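Local structure of shikimate dehydrogenase (Listeria monocytogenes, 3TNL) at residues T37-L42 with V68-E73; E226-T231 with E256-D261. The protein catalyses the reversible NADPH-linked reduction of 3-dehydroshikimate to shikimate, the fourth of seven steps in chorismate biosynthesis. All coordinates share one frame; numbering follows the deposited sequence. Where two conformers were deposited one is given.

Contact 1: residues T37-L42 with V68-E73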
ATOM      1  N   THR B  37       6.956   5.651   4.989  1.00 16.71           N
ATOM      2  CA  THR B  37       6.983   4.246   4.590  1.00 16.80           C
ATOM      3  C   THR B  37       6.483   4.029   3.215  1.00 17.69           C
ATOM      4  O   THR B  37       5.403   4.495   2.881  1.00 17.51           O
ATOM      5  CB  THR B  37       6.218   3.376   5.618  1.00 17.72           C
ATOM      6  OG1 THR B  37       6.703   3.693   6.923  1.00 17.03           O
ATOM      7  CG2 THR B  37       6.458   1.883   5.377  1.00 18.71           C
ATOM      8  N   GLU B  38       7.264   3.291   2.432  1.00 16.54           N
ATOM      9  CA  GLU B  38       6.904   2.985   1.042  1.00 17.92           C
ATOM     10  C   GLU B  38       6.330   1.570   0.907  1.00 16.81           C
ATOM     11  O   GLU B  38       6.598   0.692   1.753  1.00 18.56           O
ATOM     12  CB  GLU B  38       8.100   3.192   0.161  1.00 21.48           C
ATOM     13  CG  GLU B  38       8.426   4.689   0.025  1.00 22.06           C
ATOM     14  CD  GLU B  38       9.482   4.961  -0.987  1.00 29.20           C
ATOM     15  OE1 GLU B  38      10.628   4.538  -0.755  1.00 32.98           O
ATOM     16  OE2 GLU B  38       9.146   5.614  -2.021  1.00 32.16           O
ATOM     17  N   LEU B  39       5.549   1.353  -0.136  1.00 16.47           N
ATOM     18  CA  LEU B  39       4.874   0.088  -0.360  1.00 15.55           C
ATOM     19  C   LEU B  39       5.449  -0.741  -1.525  1.00 15.80           C
ATOM     20  O   LEU B  39       5.720  -0.226  -2.626  1.00 17.52           O
ATOM     21  CB  LEU B  39       3.401   0.374  -0.691  1.00 17.43           C
ATOM     22  CG  LEU B  39       2.469  -0.795  -1.050  1.00 15.17           C
ATOM     23  CD1 LEU B  39       2.335  -1.775   0.163  1.00 16.26           C
ATOM     24  CD2 LEU B  39       1.108  -0.248  -1.502  1.00 17.30           C
ATOM     25  N   ILE B  40       5.561  -2.037  -1.260  1.00 15.19           N
ATOM     26  CA  ILE B  40       5.838  -3.056  -2.270  1.00 15.10           C
ATOM     27  C   ILE B  40       4.581  -3.939  -2.271  1.00 15.64           C
ATOM     28  O   ILE B  40       4.107  -4.375  -1.214  1.00 16.51           O
ATOM     29  CB  ILE B  40       7.051  -3.920  -1.943  1.00 15.66           C
ATOM     30  CG1 ILE B  40       8.307  -3.077  -1.797  1.00 15.81           C
ATOM     31  CG2 ILE B  40       7.227  -4.967  -3.069  1.00 17.09           C
ATOM     32  CD1 ILE B  40       8.713  -2.292  -3.051  1.00 17.95           C
ATOM     33  N   GLY B  41       4.004  -4.162  -3.448  1.00 15.82           N
ATOM     34  CA  GLY B  41       2.788  -4.963  -3.561  1.00 16.49           C
ATOM     35  C   GLY B  41       2.997  -6.406  -3.978  1.00 15.42           C
ATOM     36  O   GLY B  41       4.107  -6.849  -4.303  1.00 15.20           O
ATOM     37  N   LEU B  42       1.878  -7.108  -4.026  1.00 15.28           N
ATOM     38  CA  LEU B  42       1.775  -8.493  -4.504  1.00 14.07           C
ATOM     39  C   LEU B  42       0.370  -8.572  -5.092  1.00 15.34           C
ATOM     40  O   LEU B  42      -0.613  -8.390  -4.359  1.00 15.95           O
ATOM     41  CB  LEU B  42       2.011  -9.499  -3.382  1.00 14.04           C
ATOM     42  CG  LEU B  42       1.584 -10.953  -3.693  1.00 15.87           C
ATOM     43  CD1 LEU B  42       2.299 -11.507  -4.919  1.00 16.66           C
ATOM     44  CD2 LEU B  42       1.853 -11.857  -2.519  1.00 18.14           C
ATOM     45  N   VAL B  68       7.003  -1.641   3.429  0.50 17.58           N
ATOM     46  CA  VAL B  68       6.054  -2.638   3.873  0.50 17.18           C
ATOM     47  C   VAL B  68       5.597  -3.343   2.610  0.50 16.36           C
ATOM     48  O   VAL B  68       5.628  -2.747   1.527  0.50 17.09           O
ATOM     49  CB  VAL B  68       4.858  -2.036   4.633  0.50 16.25           C
ATOM     50  CG1 VAL B  68       5.291  -1.532   6.002  0.50 18.21           C
ATOM     51  CG2 VAL B  68       4.220  -0.923   3.831  0.50 17.35           C
ATOM     52  N   TYR B  69       5.199  -4.605   2.752  1.00 16.20           N
ATOM     53  CA  TYR B  69       4.758  -5.440   1.637  1.00 15.99           C
ATOM     54  C   TYR B  69       3.336  -5.892   1.935  1.00 16.67           C
ATOM     55  O   TYR B  69       3.040  -6.436   2.995  1.00 17.15           O
ATOM     56  CB  TYR B  69       5.706  -6.630   1.541  1.00 17.75           C
ATOM     57  CG  TYR B  69       5.556  -7.594   0.403  1.00 14.91           C
ATOM     58  CD1 TYR B  69       4.488  -8.489   0.347  1.00 15.70           C
ATOM     59  CD2 TYR B  69       6.516  -7.673  -0.589  1.00 16.09           C
ATOM     60  CE1 TYR B  69       4.386  -9.432  -0.651  1.00 14.08           C
ATOM     61  CE2 TYR B  69       6.401  -8.603  -1.639  1.00 16.04           C
ATOM     62  CZ  TYR B  69       5.352  -9.491  -1.643  1.00 15.08           C
ATOM     63  OH  TYR B  69       5.260 -10.437  -2.658  1.00 17.18           O
ATOM     64  N   LEU B  70       2.457  -5.646   0.988  1.00 14.56           N
ATOM     65  CA  LEU B  70       1.040  -6.006   1.099  1.00 16.29           C
ATOM     66  C   LEU B  70       0.542  -6.734  -0.146  1.00 14.90           C
ATOM     67  O   LEU B  70       1.021  -6.502  -1.253  1.00 16.42           O
ATOM     68  CB  LEU B  70       0.146  -4.776   1.267  1.00 16.05           C
ATOM     69  CG  LEU B  70       0.368  -3.913   2.503  1.00 14.99           C
ATOM     70  CD1 LEU B  70      -0.504  -2.641   2.388  1.00 17.68           C
ATOM     71  CD2 LEU B  70       0.029  -4.713   3.776  1.00 18.06           C
ATOM     72  N   ALA B  71      -0.441  -7.611   0.057  1.00 15.83           N
ATOM     73  CA  ALA B  71      -1.087  -8.351  -1.006  1.00 16.05           C
ATOM     74  C   ALA B  71      -2.428  -7.713  -1.318  1.00 15.47           C
ATOM     75  O   ALA B  71      -3.103  -7.153  -0.458  1.00 16.01           O
ATOM     76  CB  ALA B  71      -1.302  -9.824  -0.597  1.00 17.97           C
ATOM     77  N   PHE B  72      -2.794  -7.800  -2.598  1.00 14.73           N
ATOM     78  CA  PHE B  72      -4.096  -7.331  -3.150  1.00 15.92           C
ATOM     79  C   PHE B  72      -4.681  -8.408  -4.057  1.00 16.17           C
ATOM     80  O   PHE B  72      -3.968  -8.988  -4.867  1.00 16.64           O
ATOM     81  CB  PHE B  72      -3.940  -5.986  -3.904  1.00 16.22           C
ATOM     82  CG  PHE B  72      -3.271  -4.935  -3.069  1.00 14.73           C
ATOM     83  CD1 PHE B  72      -4.001  -4.190  -2.171  1.00 16.59           C
ATOM     84  CD2 PHE B  72      -1.917  -4.719  -3.157  1.00 16.82           C
ATOM     85  CE1 PHE B  72      -3.387  -3.251  -1.351  1.00 17.18           C
ATOM     86  CE2 PHE B  72      -1.284  -3.808  -2.312  1.00 15.73           C
ATOM     87  CZ  PHE B  72      -2.034  -3.056  -1.417  1.00 17.70           C
ATOM     88  N   GLU B  73      -5.991  -8.657  -3.935  1.00 18.37           N
ATOM     89  CA  GLU B  73      -6.711  -9.653  -4.766  1.00 18.92           C
ATOM     90  C   GLU B  73      -6.990  -9.049  -6.093  1.00 19.14           C
ATOM     91  O   GLU B  73      -7.914  -8.275  -6.241  1.00 20.84           O
ATOM     92  CB  GLU B  73      -8.011 -10.076  -4.079  1.00 19.61           C
ATOM     93  CG  GLU B  73      -7.712 -10.814  -2.809  1.00 22.47           C
ATOM     94  CD  GLU B  73      -8.913 -11.224  -2.004  1.00 32.21           C
ATOM     95  OE1 GLU B  73      -9.839 -10.403  -1.834  1.00 37.87           O
ATOM     96  OE2 GLU B  73      -8.897 -12.366  -1.492  1.00 33.35           O
TER
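E38 to L42 pair with V68 to F72 as two parallel beta strands of the substrate-binding half of the enzyme. They are the two strands of a beta-alpha-beta unit, joined by helix 52-63. Strand 67-73 is the outermost strand of its mixed sheet in this chain. Four backbone hydrogen bonds hold the pair. V68 N donates to E38 O at 2.9 Å, and V68 O in turn accepts I40 N. I40 O then takes L70 N, and L42 O takes F72 N at 2.9 Å. The strand directions differ by 35°, so the ribbon is clearly twisted. I40 O also receives a CA-H contact from Y69 CA at 3.1 Å.

L39, V68 and L70 share one face. L39 CD1 meets L70 CD1 at 3.7 Å, and the two side chains cross at about a right angle. In one of two V68 conformers, T37 CG2 extends this apolar patch to V68 CG1. L39 packs on L70 of the second subunit, so this face contributes to the dimer interface.

I40, Y69 and L42 lie on the other face, where I40 and Y69 meet helix 52-63. The Y69 side chain leaves with CG opposite its own N (chi1 -175°), which carries the ring along the neighbouring strand. I40 CG2 approaches ring atom CD2 of Y69 at 3.7 Å. G41 O sits over one ring face. The Y69 ring stacks with H56, and its hydroxyl bonds to N95 OD1, which fixes the far end. Y69 also touches S52, a shikimate-binding residue, so this face borders the substrate site. At the hydroxyl end of the ring, L42 CB packs 3.5 Å from Y69 OH and 3.6 Å from Y69 CE1.

Contact 2: residues E226-T231 with E256-D261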
ATOM      1  N   GLU B 226      20.937 -40.685 -17.412  1.00 14.64           N
ATOM      2  CA  GLU B 226      21.906 -39.759 -18.003  1.00 14.75           C
ATOM      3  C   GLU B 226      21.961 -38.369 -17.370  1.00 14.59           C
ATOM      4  O   GLU B 226      22.786 -37.547 -17.764  1.00 15.68           O
ATOM      5  CB  GLU B 226      21.575 -39.625 -19.501  1.00 13.79           C
ATOM      6  CG  GLU B 226      21.707 -40.947 -20.229  1.00 15.59           C
ATOM      7  CD  GLU B 226      21.245 -40.930 -21.676  1.00 17.31           C
ATOM      8  OE1 GLU B 226      20.620 -39.950 -22.135  1.00 17.78           O
ATOM      9  OE2 GLU B 226      21.510 -41.961 -22.345  1.00 18.57           O
ATOM     10  N   SER B 227      21.097 -38.119 -16.377  1.00 15.65           N
ATOM     11  CA  SER B 227      20.960 -36.816 -15.751  1.00 13.84           C
ATOM     12  C   SER B 227      21.657 -36.661 -14.442  1.00 13.71           C
ATOM     13  O   SER B 227      21.745 -37.601 -13.654  1.00 16.72           O
ATOM     14  CB  SER B 227      19.493 -36.535 -15.495  1.00 15.31           C
ATOM     15  OG  SER B 227      18.774 -36.539 -16.693  1.00 16.73           O
ATOM     16  N   VAL B 228      22.139 -35.447 -14.215  1.00 14.27           N
ATOM     17  CA  VAL B 228      22.726 -35.103 -12.915  1.00 13.74           C
ATOM     18  C   VAL B 228      21.586 -34.874 -11.869  1.00 12.61           C
ATOM     19  O   VAL B 228      21.775 -35.125 -10.659  1.00 15.82           O
ATOM     20  CB  VAL B 228      23.634 -33.831 -13.034  1.00 15.37           C
ATOM     21  CG1 VAL B 228      22.856 -32.576 -13.357  1.00 18.15           C
ATOM     22  CG2 VAL B 228      24.413 -33.677 -11.756  1.00 18.50           C
ATOM     23  N   ILE B 229      20.413 -34.495 -12.375  1.00 14.12           N
ATOM     24  CA  ILE B 229      19.291 -34.154 -11.516  1.00 14.62           C
ATOM     25  C   ILE B 229      17.989 -34.533 -12.196  1.00 13.79           C
ATOM     26  O   ILE B 229      17.828 -34.411 -13.427  1.00 14.45           O
ATOM     27  CB  ILE B 229      19.326 -32.630 -11.216  1.00 14.08           C
ATOM     28  CG1 ILE B 229      18.305 -32.256 -10.125  1.00 16.85           C
ATOM     29  CG2 ILE B 229      19.192 -31.789 -12.481  1.00 15.53           C
ATOM     30  CD1 ILE B 229      18.495 -30.831  -9.604  1.00 17.89           C
ATOM     31  N   PHE B 230      17.043 -35.008 -11.366  1.00 14.63           N
ATOM     32  CA  PHE B 230      15.676 -35.329 -11.732  1.00 13.91           C
ATOM     33  C   PHE B 230      14.816 -34.445 -10.838  1.00 14.86           C
ATOM     34  O   PHE B 230      14.909 -34.509  -9.629  1.00 15.08           O
ATOM     35  CB  PHE B 230      15.363 -36.815 -11.497  1.00 14.68           C
ATOM     36  CG  PHE B 230      13.926 -37.190 -11.734  1.00 13.72           C
ATOM     37  CD1 PHE B 230      13.347 -36.953 -12.954  1.00 13.33           C
ATOM     38  CD2 PHE B 230      13.165 -37.810 -10.754  1.00 17.08           C
ATOM     39  CE1 PHE B 230      12.047 -37.308 -13.199  1.00 15.17           C
ATOM     40  CE2 PHE B 230      11.836 -38.159 -11.015  1.00 16.93           C
ATOM     41  CZ  PHE B 230      11.281 -37.879 -12.241  1.00 16.07           C
ATOM     42  N   THR B 231      13.970 -33.645 -11.447  1.00 13.93           N
ATOM     43  CA  THR B 231      13.157 -32.669 -10.739  1.00 14.33           C
ATOM     44  C   THR B 231      11.677 -32.800 -10.983  1.00 15.41           C
ATOM     45  O   THR B 231      11.244 -32.970 -12.109  1.00 15.19           O
ATOM     46  CB  THR B 231      13.556 -31.236 -11.264  1.00 15.70           C
ATOM     47  OG1 THR B 231      14.952 -31.019 -11.006  1.00 17.30           O
ATOM     48  CG2 THR B 231      12.716 -30.114 -10.616  1.00 14.13           C
ATOM     49  N   GLU B 256      24.130 -41.512  -6.951  1.00 20.05           N
ATOM     50  CA  GLU B 256      24.781 -40.272  -7.367  1.00 21.51           C
ATOM     51  C   GLU B 256      23.823 -39.206  -7.863  1.00 19.73           C
ATOM     52  O   GLU B 256      24.182 -38.037  -7.942  1.00 20.80           O
ATOM     53  CB  GLU B 256      25.836 -40.553  -8.469  1.00 23.56           C
ATOM     54  CG  GLU B 256      27.039 -41.298  -7.949  1.00 30.91           C
ATOM     55  CD  GLU B 256      28.159 -41.471  -8.969  1.00 42.01           C
ATOM     56  OE1 GLU B 256      27.992 -41.061 -10.145  1.00 45.68           O
ATOM     57  OE2 GLU B 256      29.223 -42.011  -8.575  1.00 46.44           O
ATOM     58  N   LEU B 257      22.598 -39.615  -8.176  1.00 16.97           N
ATOM     59  CA  LEU B 257      21.618 -38.684  -8.706  1.00 16.04           C
ATOM     60  C   LEU B 257      21.101 -37.712  -7.642  1.00 15.47           C
ATOM     61  O   LEU B 257      20.977 -38.086  -6.476  1.00 17.36           O
ATOM     62  CB  LEU B 257      20.404 -39.490  -9.202  1.00 16.19           C
ATOM     63  CG  LEU B 257      19.200 -38.765  -9.760  1.00 14.42           C
ATOM     64  CD1 LEU B 257      19.535 -38.091 -11.058  1.00 15.54           C
ATOM     65  CD2 LEU B 257      18.037 -39.770 -10.002  1.00 17.00           C
ATOM     66  N   ILE B 258      20.806 -36.488  -8.057  1.00 15.14           N
ATOM     67  CA  ILE B 258      20.147 -35.489  -7.203  1.00 15.95           C
ATOM     68  C   ILE B 258      18.692 -35.540  -7.565  1.00 14.85           C
ATOM     69  O   ILE B 258      18.355 -35.439  -8.763  1.00 14.71           O
ATOM     70  CB  ILE B 258      20.656 -34.070  -7.498  1.00 15.44           C
ATOM     71  CG1 ILE B 258      22.153 -34.009  -7.227  1.00 17.98           C
ATOM     72  CG2 ILE B 258      19.924 -33.038  -6.624  1.00 17.92           C
ATOM     73  CD1 ILE B 258      22.814 -32.834  -7.992  1.00 19.08           C
ATOM     74  N   VAL B 259      17.808 -35.643  -6.571  1.00 14.39           N
ATOM     75  CA  VAL B 259      16.360 -35.594  -6.837  1.00 13.95           C
ATOM     76  C   VAL B 259      15.822 -34.337  -6.140  1.00 14.61           C
ATOM     77  O   VAL B 259      16.033 -34.120  -4.937  1.00 14.55           O
ATOM     78  CB  VAL B 259      15.621 -36.866  -6.394  1.00 13.59           C
ATOM     79  CG1 VAL B 259      14.124 -36.726  -6.696  1.00 15.92           C
ATOM     80  CG2 VAL B 259      16.216 -38.077  -7.125  1.00 14.57           C
ATOM     81  N   SER B 260      15.148 -33.516  -6.925  1.00 14.07           N
ATOM     82  CA  SER B 260      14.660 -32.213  -6.494  1.00 15.08           C
ATOM     83  C   SER B 260      13.155 -32.088  -6.642  1.00 15.45           C
ATOM     84  O   SER B 260      12.602 -32.627  -7.590  1.00 14.45           O
ATOM     85  CB  SER B 260      15.379 -31.174  -7.380  1.00 18.45           C
ATOM     86  OG  SER B 260      14.690 -29.945  -7.461  1.00 18.01           O
ATOM     87  N   ASP B 261      12.476 -31.437  -5.685  1.00 14.06           N
ATOM     88  CA  ASP B 261      11.040 -31.195  -5.814  1.00 14.60           C
ATOM     89  C   ASP B 261      10.797 -29.727  -5.555  1.00 15.53           C
ATOM     90  O   ASP B 261      11.443 -29.143  -4.681  1.00 18.45           O
ATOM     91  CB  ASP B 261      10.257 -32.078  -4.814  1.00 16.26           C
ATOM     92  CG  ASP B 261       8.850 -32.429  -5.316  1.00 16.84           C
ATOM     93  OD1 ASP B 261       8.465 -33.630  -5.198  1.00 17.78           O
ATOM     94  OD2 ASP B 261       8.180 -31.547  -5.883  1.00 15.86           O
TER
HETATM   95  O   HOH W   1      24.180 -36.223  -9.872  1.00 18.90           O
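The F230 ring is the aromatic group of this contact, and V259 CG1 approaches it obliquely, 4.3 Å from F230 CD2. L257 CD2 lies beside F230 CB, at the base of the ring. L257 CD1 reaches farther back and lies 3.4 Å from S227 O.

On the face opposite F230 and V259, I229 packs against I258 and S260. The I229 side chain is extended, with CG1 opposite its backbone N (chi1 -170°). This sets I229 CG1 3.9 Å from I258 CG2 and carries I229 CD1 on to S260 CB. T231 OG1 and S260 OG lie 3.7 Å apart. Both hydroxyls hydrogen-bond to Y141 OH, which ties the two strands together from outside.

The backbones run parallel, with directions 22° apart. I258 N donates to V228 O at 3.1 Å, with the donor tilted 23° from the carbonyl plane. V228 O also accepts a water, which bridges to E256 O. Farther along, F230 N bonds to I258 O, and S260 N to F230 O at 2.9 Å in a nearly straight N-H...O line.

This is part of the six-stranded parallel sheet of the Rossmann-type nucleotide-binding domain. No helix intervenes in the chain between the two segments, so this is not a beta-alpha-beta crossover. Strand 156-160 flanks 229-232, and 281-283 lies beyond 258-261. Helix 217-226 covers F230 and L257 through I224, while L271 of helix 270-277 packs on both F230 and V259.

Contact 1 is complete in the chain before the first residue of contact 2. Their centres are 37 Å apart, on opposite sides of the chain's centre, and their nearest atoms are about 20 Å apart. They share no sheet. Contact 1 belongs to the mixed sheet of the substrate-binding domain, and contact 2 to the parallel sheet of the nucleotide-binding domain. Helix 286-301 connects the two regions: it follows strand 281-283, next to 258-261, and its W300 packs on I40 and Y69 of contact 1. Thus one contact lies by the shikimate site and the other in the sheet near bound NAD.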